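PDB 5TTA: putative exported protein from Peptoclostridium difficile, which is of unknown function but is probably exported and carries a DUF5780 region of the E-set clan. Local coordinates for residues Glu37-Phe42 and Ser219-Ser224; Gln138-Gln143 and Gln167-Tyr172. One frame throughout, in Å; residues are numbered along the deposited sequence.

Contact 1 joins residues 37-42, at the start of the modelled chain, to residues 219-224 near its end. Contact 2 joins 138-143 to 167-172 and lies between these along the chain, so it is nested inside the loop that contact 1 closes. The two centres are 21 Å apart, and the nearest atoms are about 8 Å apart without touching. Contact 1 brings the lead into strand 41-50, of the three-stranded sheet, against strand 220-222 of the five-stranded sheet. Contact 2 packs the loop after strand 131-135, of that same five-stranded sheet, on helix 156-175. Contact 1 thus ties two sheets together, and contact 2 a loop to a helix.

Contact 1: residues Glu37-Phe42 and Ser219-Ser224; sequences ENIPLF and SVWKNS
A proline-tryptophan CH-pi contact joins the lead-in of strand 41-50 to the short strand 220-222. Pro40 lies over one face of the Trp221 indole. Its CD sits 3.4 Å from the centroid of the six-membered ring and only 8° off the ring normal, almost straight above the centre. Pro40 CG sits nearer the middle of the indole, 3.7 Å from Trp221 CD2. CD is bonded to the proline nitrogen, so its hydrogens are probably somewhat polarised, which suits a pi face. The Trp221 CG stands anti to the backbone N (chi1 175°), and this carries the ring across to the 37-42 segment. On the opposite face, the backbone N of Asn223 lies 3.8 Å above the ring plane, offset toward the rim.

Ile39 extends the apolar patch. Ile39 CG2 approaches the indole obliquely, 3.9 Å from Trp221 CH2, and Ile39 CG1 also lies close to that atom.

A polar contact at the surface completes the set. The Ser224 OG donates to Glu37 OE1 at 3.0 Å. It reaches the syn side of the carboxylate, but from 31° out of its plane. The other oxygen, Glu37 OE2, is 3.4 Å from Ser224 OG. Glu37 is poorly ordered, so the exact geometry of this bond is less certain.

Strand 220-222 is held to strand 205-215 by backbone bonds, including Trp221 with Val213. Pro40 also packs on Val213 and Phe215 of that strand, while Asn223 OD1 accepts from Ala225 N just before helix 226-233. Phe42 bonds to Thr65 of strand 58-66, so the contact lies where the two antiparallel sheets of the chain come together.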
ATOM      1  N   GLU A  37      23.949   2.043  28.252  1.00116.28           N
ATOM      2  CA  GLU A  37      23.076   1.896  27.093  1.00104.78           C
ATOM      3  C   GLU A  37      23.880   2.206  25.839  1.00 97.56           C
ATOM      4  O   GLU A  37      24.338   3.341  25.659  1.00 96.04           O
ATOM      5  CB  GLU A  37      21.858   2.821  27.203  1.00 98.83           C
ATOM      6  CG  GLU A  37      20.827   2.383  28.242  1.00 95.58           C
ATOM      7  CD  GLU A  37      19.968   3.530  28.748  1.00 89.62           C
ATOM      8  OE1 GLU A  37      20.534   4.578  29.116  1.00 88.75           O
ATOM      9  OE2 GLU A  37      18.727   3.384  28.784  1.00 87.79           O
ATOM     10  N   ASN A  38      24.055   1.205  24.979  1.00 89.83           N
ATOM     11  CA  ASN A  38      24.836   1.361  23.760  1.00 81.04           C
ATOM     12  C   ASN A  38      23.912   1.701  22.597  1.00 62.76           C
ATOM     13  O   ASN A  38      23.020   0.917  22.251  1.00 59.18           O
ATOM     14  CB  ASN A  38      25.648   0.107  23.449  1.00 83.58           C
ATOM     15  CG  ASN A  38      26.845   0.409  22.569  1.00 84.64           C
ATOM     16  OD1 ASN A  38      26.770   0.325  21.339  1.00 84.33           O
ATOM     17  ND2 ASN A  38      27.952   0.799  23.197  1.00 83.78           N
ATOM     18  N   ILE A  39      24.149   2.855  21.988  1.00 55.66           N
ATOM     19  CA  ILE A  39      23.285   3.398  20.947  1.00 40.88           C
ATOM     20  C   ILE A  39      23.357   2.455  19.748  1.00 38.18           C
ATOM     21  O   ILE A  39      24.458   2.153  19.257  1.00 38.09           O
ATOM     22  CB  ILE A  39      23.677   4.840  20.594  1.00 38.06           C
ATOM     23  CG1 ILE A  39      23.429   5.787  21.781  1.00 49.71           C
ATOM     24  CG2 ILE A  39      22.818   5.348  19.470  1.00 39.39           C
ATOM     25  CD1 ILE A  39      24.440   5.733  22.939  1.00 47.72           C
ATOM     26  N   PRO A  40      22.222   1.915  19.289  1.00 27.28           N
ATOM     27  CA  PRO A  40      22.265   0.948  18.179  1.00 23.78           C
ATOM     28  C   PRO A  40      22.465   1.598  16.815  1.00 28.12           C
ATOM     29  O   PRO A  40      22.819   0.900  15.854  1.00 24.01           O
ATOM     30  CB  PRO A  40      20.899   0.250  18.279  1.00 20.94           C
ATOM     31  CG  PRO A  40      19.988   1.314  18.853  1.00 23.30           C
ATOM     32  CD  PRO A  40      20.865   2.049  19.861  1.00 25.35           C
ATOM     33  N   LEU A  41      22.221   2.895  16.676  1.00 23.54           N
ATOM     34  CA  LEU A  41      22.358   3.592  15.395  1.00 22.25           C
ATOM     35  C   LEU A  41      23.307   4.758  15.619  1.00 25.66           C
ATOM     36  O   LEU A  41      23.002   5.667  16.396  1.00 23.19           O
ATOM     37  CB  LEU A  41      21.002   4.075  14.879  1.00 19.22           C
ATOM     38  CG  LEU A  41      20.966   4.823  13.549  1.00 18.89           C
ATOM     39  CD1 LEU A  41      21.509   3.906  12.420  1.00 20.98           C
ATOM     40  CD2 LEU A  41      19.541   5.237  13.240  1.00 20.32           C
ATOM     41  N   PHE A  42      24.463   4.718  14.971  1.00 21.33           N
ATOM     42  CA  PHE A  42      25.536   5.669  15.217  1.00 21.28           C
ATOM     43  C   PHE A  42      25.510   6.759  14.170  1.00 26.12           C
ATOM     44  O   PHE A  42      25.537   6.465  12.971  1.00 24.89           O
ATOM     45  CB  PHE A  42      26.904   4.987  15.174  1.00 24.15           C
ATOM     46  CG  PHE A  42      28.003   5.814  15.762  1.00 30.06           C
ATOM     47  CD1 PHE A  42      28.861   6.538  14.958  1.00 38.85           C
ATOM     48  CD2 PHE A  42      28.193   5.848  17.141  1.00 40.90           C
ATOM     49  CE1 PHE A  42      29.890   7.294  15.510  1.00 44.36           C
ATOM     50  CE2 PHE A  42      29.212   6.605  17.703  1.00 48.50           C
ATOM     51  CZ  PHE A  42      30.063   7.331  16.883  1.00 49.46           C
ATOM     52  N   SER A 219      10.699  -4.545  17.968  1.00 27.63           N
ATOM     53  CA  SER A 219      11.111  -3.882  19.200  1.00 26.02           C
ATOM     54  C   SER A 219      11.608  -2.454  18.938  1.00 24.75           C
ATOM     55  O   SER A 219      12.147  -2.136  17.872  1.00 27.82           O
ATOM     56  CB  SER A 219      12.179  -4.714  19.915  1.00 25.22           C
ATOM     57  OG  SER A 219      13.349  -4.841  19.131  1.00 29.24           O
ATOM     58  N   VAL A 220      11.410  -1.584  19.931  1.00 18.97           N
ATOM     59  CA  VAL A 220      11.675  -0.150  19.827  1.00 20.17           C
ATOM     60  C   VAL A 220      12.679   0.232  20.910  1.00 23.50           C
ATOM     61  O   VAL A 220      12.440  -0.021  22.094  1.00 23.35           O
ATOM     62  CB  VAL A 220      10.380   0.678  19.971  1.00 26.04           C
ATOM     63  CG1 VAL A 220      10.676   2.189  19.915  1.00 22.83           C
ATOM     64  CG2 VAL A 220       9.364   0.259  18.888  1.00 24.54           C
ATOM     65  N   TRP A 221      13.814   0.803  20.501  1.00 18.75           N
ATOM     66  CA  TRP A 221      14.793   1.383  21.406  1.00 23.43           C
ATOM     67  C   TRP A 221      14.629   2.897  21.410  1.00 27.39           C
ATOM     68  O   TRP A 221      14.589   3.531  20.349  1.00 21.48           O
ATOM     69  CB  TRP A 221      16.217   1.002  20.990  1.00 26.62           C
ATOM     70  CG  TRP A 221      17.285   1.661  21.815  1.00 26.22           C
ATOM     71  CD1 TRP A 221      17.860   1.174  22.974  1.00 26.54           C
ATOM     72  CD2 TRP A 221      17.934   2.910  21.549  1.00 20.57           C
ATOM     73  NE1 TRP A 221      18.804   2.054  23.434  1.00 26.88           N
ATOM     74  CE2 TRP A 221      18.870   3.126  22.582  1.00 26.11           C
ATOM     75  CE3 TRP A 221      17.810   3.870  20.549  1.00 23.86           C
ATOM     76  CZ2 TRP A 221      19.680   4.264  22.634  1.00 26.28           C
ATOM     77  CZ3 TRP A 221      18.626   4.995  20.602  1.00 26.53           C
ATOM     78  CH2 TRP A 221      19.541   5.183  21.631  1.00 24.17           C
ATOM     79  N   LYS A 222      14.517   3.473  22.594  1.00 18.36           N
ATOM     80  CA  LYS A 222      14.398   4.916  22.742  1.00 24.39           C
ATOM     81  C   LYS A 222      15.639   5.459  23.428  1.00 23.91           C
ATOM     82  O   LYS A 222      16.158   4.848  24.367  1.00 26.83           O
ATOM     83  CB  LYS A 222      13.161   5.293  23.552  1.00 27.77           C
ATOM     84  CG  LYS A 222      11.879   5.031  22.848  1.00 21.74           C
ATOM     85  CD  LYS A 222      10.690   5.424  23.707  1.00 34.26           C
ATOM     86  CE  LYS A 222       9.409   4.902  23.112  1.00 39.48           C
ATOM     87  NZ  LYS A 222       8.239   5.380  23.902  1.00 47.93           N
ATOM     88  N   ASN A 223      16.110   6.609  22.954  1.00 22.49           N
ATOM     89  CA  ASN A 223      17.302   7.241  23.504  1.00 20.67           C
ATOM     90  C   ASN A 223      16.938   7.993  24.791  1.00 24.51           C
ATOM     91  O   ASN A 223      16.304   9.044  24.742  1.00 20.80           O
ATOM     92  CB  ASN A 223      17.914   8.173  22.464  1.00 21.07           C
ATOM     93  CG  ASN A 223      19.249   8.706  22.898  1.00 31.54           C
ATOM     94  OD1 ASN A 223      19.711   8.431  24.012  1.00 34.96           O
ATOM     95  ND2 ASN A 223      19.909   9.441  22.010  1.00 28.55           N
ATOM     96  N   SER A 224      17.325   7.451  25.948  1.00 23.18           N
ATOM     97  CA  SER A 224      16.957   8.100  27.201  1.00 29.12           C
ATOM     98  C   SER A 224      17.628   9.461  27.372  1.00 31.62           C
ATOM     99  O   SER A 224      17.128  10.293  28.138  1.00 36.70           O
ATOM    100  CB  SER A 224      17.265   7.168  28.388  1.00 34.02           C
ATOM    101  OG  SER A 224      18.638   6.805  28.462  1.00 35.77           O
TER

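Contact 2: residues Gln138-Gln143 and Gln167-Tyr172; sequences QQSPPQ and QMEKEY
Ser140 meets Glu169 on one face of helix 156-175. Gln167 and Met168, a selenomethionine, lie inside the helix. Gln167 O accepts from Glu171 N, and Met168 O from Tyr172 N.

Glu169 is the centre of the contact. Its first torsion (chi1 -149°) is some 30° short of anti to the backbone N, and the chain then bends at chi2 (70°). The bend presents the CG methylene to the serine, with Glu169 CG 3.2 Å from Ser140 OG. The carboxylate stands farther off: Ser140 OG is 3.8 Å from Glu169 OE2, and no hydrogen bond forms between them. The serine hydroxyl is buried here without a polar partner in the model. It packs against carbon instead. The backbones keep some distance, with Ser140 CA 7.6 Å from Glu169 CA.

Glu171 takes no part in the contact; its OE1 forms a salt bridge with Lys174 NZ, three residues on. Tyr172 comes three residues after Glu169 and returns to the same side of the helix. Gln139 NE2 lies at the edge of the Tyr172 ring, near its plane, 4.3 Å from Tyr172 CE2, a loose van der Waals approach.

Pro141 packs on Trp165 of the same helix and on Trp157 of the second subunit, so the loop also borders the dimer interface. Pro142 is the N-cap of helix 143-150. The arrangement is that of a connecting segment entering a pair of helices, 143-150 and 156-175, and resting on the second helix before the first begins.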
ATOM      1  N   GLN A 138       9.396   7.516   6.161  1.00 44.21           N
ATOM      2  CA  GLN A 138       8.679   8.759   5.875  1.00 54.37           C
ATOM      3  C   GLN A 138       7.605   8.548   4.812  1.00 58.71           C
ATOM      4  O   GLN A 138       6.515   9.123   4.898  1.00 60.79           O
ATOM      5  CB  GLN A 138       9.664   9.847   5.436  1.00 52.69           C
ATOM      6  CG  GLN A 138       9.095  11.263   5.499  1.00 58.78           C
ATOM      7  CD  GLN A 138       8.970  11.791   6.931  1.00 60.96           C
ATOM      8  OE1 GLN A 138       7.865  11.882   7.474  1.00 66.06           O
ATOM      9  NE2 GLN A 138      10.111  12.151   7.544  1.00 48.08           N
ATOM     10  N   GLN A 139       7.892   7.711   3.812  1.00 61.24           N
ATOM     11  CA  GLN A 139       6.904   7.388   2.788  1.00 67.74           C
ATOM     12  C   GLN A 139       5.630   6.795   3.381  1.00 65.10           C
ATOM     13  O   GLN A 139       4.563   6.895   2.763  1.00 58.42           O
ATOM     14  CB  GLN A 139       7.511   6.419   1.759  1.00 77.17           C
ATOM     15  CG  GLN A 139       7.440   4.919   2.128  1.00 85.75           C
ATOM     16  CD  GLN A 139       8.700   4.387   2.815  1.00 88.20           C
ATOM     17  OE1 GLN A 139       9.825   4.746   2.452  1.00 88.53           O
ATOM     18  NE2 GLN A 139       8.509   3.521   3.812  1.00 88.41           N
ATOM     19  N   SER A 140       5.716   6.176   4.582  1.00 61.35           N
ATOM     20  CA  SER A 140       4.559   5.556   5.201  1.00 61.65           C
ATOM     21  C   SER A 140       3.940   6.505   6.222  1.00 52.32           C
ATOM     22  O   SER A 140       4.653   7.295   6.854  1.00 48.49           O
ATOM     23  CB  SER A 140       4.956   4.238   5.884  1.00 57.78           C
ATOM     24  OG  SER A 140       3.827   3.423   6.148  1.00 59.53           O
ATOM     25  N   PRO A 141       2.620   6.481   6.395  1.00 51.46           N
ATOM     26  CA  PRO A 141       2.003   7.311   7.432  1.00 49.46           C
ATOM     27  C   PRO A 141       2.456   6.855   8.804  1.00 59.53           C
ATOM     28  O   PRO A 141       2.659   5.649   9.027  1.00 58.94           O
ATOM     29  CB  PRO A 141       0.496   7.081   7.233  1.00 50.29           C
ATOM     30  CG  PRO A 141       0.395   5.785   6.495  1.00 51.42           C
ATOM     31  CD  PRO A 141       1.623   5.701   5.639  1.00 47.29           C
ATOM     32  N   PRO A 142       2.642   7.784   9.742  1.00 71.08           N
ATOM     33  CA  PRO A 142       3.076   7.400  11.090  1.00 74.42           C
ATOM     34  C   PRO A 142       2.093   6.435  11.739  1.00 73.14           C
ATOM     35  O   PRO A 142       0.931   6.317  11.335  1.00 74.99           O
ATOM     36  CB  PRO A 142       3.131   8.737  11.846  1.00 75.40           C
ATOM     37  CG  PRO A 142       3.245   9.778  10.777  1.00 75.01           C
ATOM     38  CD  PRO A 142       2.479   9.243   9.603  1.00 74.06           C
ATOM     39  N   GLN A 143       2.587   5.731  12.763  1.00112.66           N
ATOM     40  CA  GLN A 143       1.759   4.746  13.452  1.00104.28           C
ATOM     41  C   GLN A 143       0.629   5.403  14.231  1.00 92.28           C
ATOM     42  O   GLN A 143      -0.453   4.817  14.350  1.00 91.32           O
ATOM     43  CB  GLN A 143       2.620   3.886  14.377  1.00106.62           C
ATOM     44  CG  GLN A 143       3.660   3.060  13.641  1.00110.63           C
ATOM     45  CD  GLN A 143       3.046   2.140  12.600  1.00111.19           C
ATOM     46  OE1 GLN A 143       1.983   1.556  12.822  1.00109.92           O
ATOM     47  NE2 GLN A 143       3.710   2.011  11.455  1.00112.73           N
ATOM     48  N   GLN A 167       0.198  -4.813   7.355  1.00 50.42           N
ATOM     49  CA  GLN A 167       1.197  -5.876   7.403  1.00 52.34           C
ATOM     50  C   GLN A 167       2.151  -5.781   6.221  1.00 52.36           C
ATOM     51  O   GLN A 167       3.374  -5.844   6.391  1.00 50.16           O
ATOM     52  CB  GLN A 167       0.510  -7.244   7.435  1.00 55.01           C
HETATM   53  N   MSE A 168       1.606  -5.621   5.016  1.00 55.64           N
HETATM   54  CA  MSE A 168       2.409  -5.452   3.809  1.00 51.98           C
HETATM   55  C   MSE A 168       3.347  -4.250   3.891  1.00 39.04           C
HETATM   56  O   MSE A 168       4.496  -4.325   3.455  1.00 44.23           O
HETATM   57  CB  MSE A 168       1.500  -5.332   2.588  1.00 66.81           C
HETATM   58  CG  MSE A 168       0.927  -6.664   2.125  1.00 84.86           C
HETATM   59 SE   MSE A 168       2.318  -8.023   1.888  0.56100.50          SE
HETATM   60  CE  MSE A 168       2.216  -8.908   3.636  1.00 97.45           C
ATOM     61  N   GLU A 169       2.861  -3.154   4.471  1.00 43.13           N
ATOM     62  CA  GLU A 169       3.724  -2.004   4.725  1.00 49.86           C
ATOM     63  C   GLU A 169       4.870  -2.385   5.652  1.00 44.37           C
ATOM     64  O   GLU A 169       6.030  -2.045   5.399  1.00 34.60           O
ATOM     65  CB  GLU A 169       2.911  -0.854   5.322  1.00 61.78           C
ATOM     66  CG  GLU A 169       3.434   0.526   4.956  1.00 71.44           C
ATOM     67  CD  GLU A 169       3.220   0.858   3.489  1.00 81.68           C
ATOM     68  OE1 GLU A 169       2.161   0.477   2.946  1.00 85.82           O
ATOM     69  OE2 GLU A 169       4.114   1.489   2.879  1.00 85.58           O
ATOM     70  N   LYS A 170       4.560  -3.111   6.728  1.00 45.49           N
ATOM     71  CA  LYS A 170       5.608  -3.556   7.642  1.00 43.07           C
ATOM     72  C   LYS A 170       6.592  -4.493   6.944  1.00 33.83           C
ATOM     73  O   LYS A 170       7.806  -4.384   7.151  1.00 35.03           O
ATOM     74  CB  LYS A 170       4.982  -4.223   8.866  1.00 42.19           C
ATOM     75  CG  LYS A 170       5.970  -4.611   9.944  1.00 60.69           C
ATOM     76  CD  LYS A 170       5.257  -5.024  11.234  1.00 72.62           C
ATOM     77  CE  LYS A 170       4.657  -6.424  11.133  1.00 82.29           C
ATOM     78  NZ  LYS A 170       5.698  -7.499  11.125  1.00 86.13           N
ATOM     79  N   GLU A 171       6.103  -5.403   6.089  1.00 32.57           N
ATOM     80  CA  GLU A 171       7.017  -6.339   5.430  1.00 31.42           C
ATOM     81  C   GLU A 171       7.951  -5.625   4.453  1.00 34.04           C
ATOM     82  O   GLU A 171       9.148  -5.946   4.381  1.00 35.68           O
ATOM     83  CB  GLU A 171       6.242  -7.450   4.717  1.00 42.74           C
ATOM     84  CG  GLU A 171       5.778  -8.595   5.624  1.00 57.85           C
ATOM     85  CD  GLU A 171       6.924  -9.474   6.137  1.00 66.55           C
ATOM     86  OE1 GLU A 171       8.107  -9.167   5.867  1.00 66.77           O
ATOM     87  OE2 GLU A 171       6.639 -10.486   6.815  1.00 72.35           O
ATOM     88  N   TYR A 172       7.424  -4.665   3.685  1.00 40.05           N
ATOM     89  CA  TYR A 172       8.267  -3.877   2.792  1.00 41.72           C
ATOM     90  C   TYR A 172       9.358  -3.155   3.574  1.00 40.62           C
ATOM     91  O   TYR A 172      10.540  -3.202   3.207  1.00 37.19           O
ATOM     92  CB  TYR A 172       7.400  -2.890   2.008  1.00 55.53           C
ATOM     93  CG  TYR A 172       8.159  -1.854   1.205  1.00 70.11           C
ATOM     94  CD1 TYR A 172       8.540  -2.105  -0.113  1.00 78.01           C
ATOM     95  CD2 TYR A 172       8.473  -0.611   1.752  1.00 82.55           C
ATOM     96  CE1 TYR A 172       9.229  -1.145  -0.860  1.00 85.91           C
ATOM     97  CE2 TYR A 172       9.160   0.352   1.015  1.00 89.66           C
ATOM     98  CZ  TYR A 172       9.534   0.079  -0.288  1.00 88.95           C
ATOM     99  OH  TYR A 172      10.218   1.029  -1.017  1.00 90.49           O
TER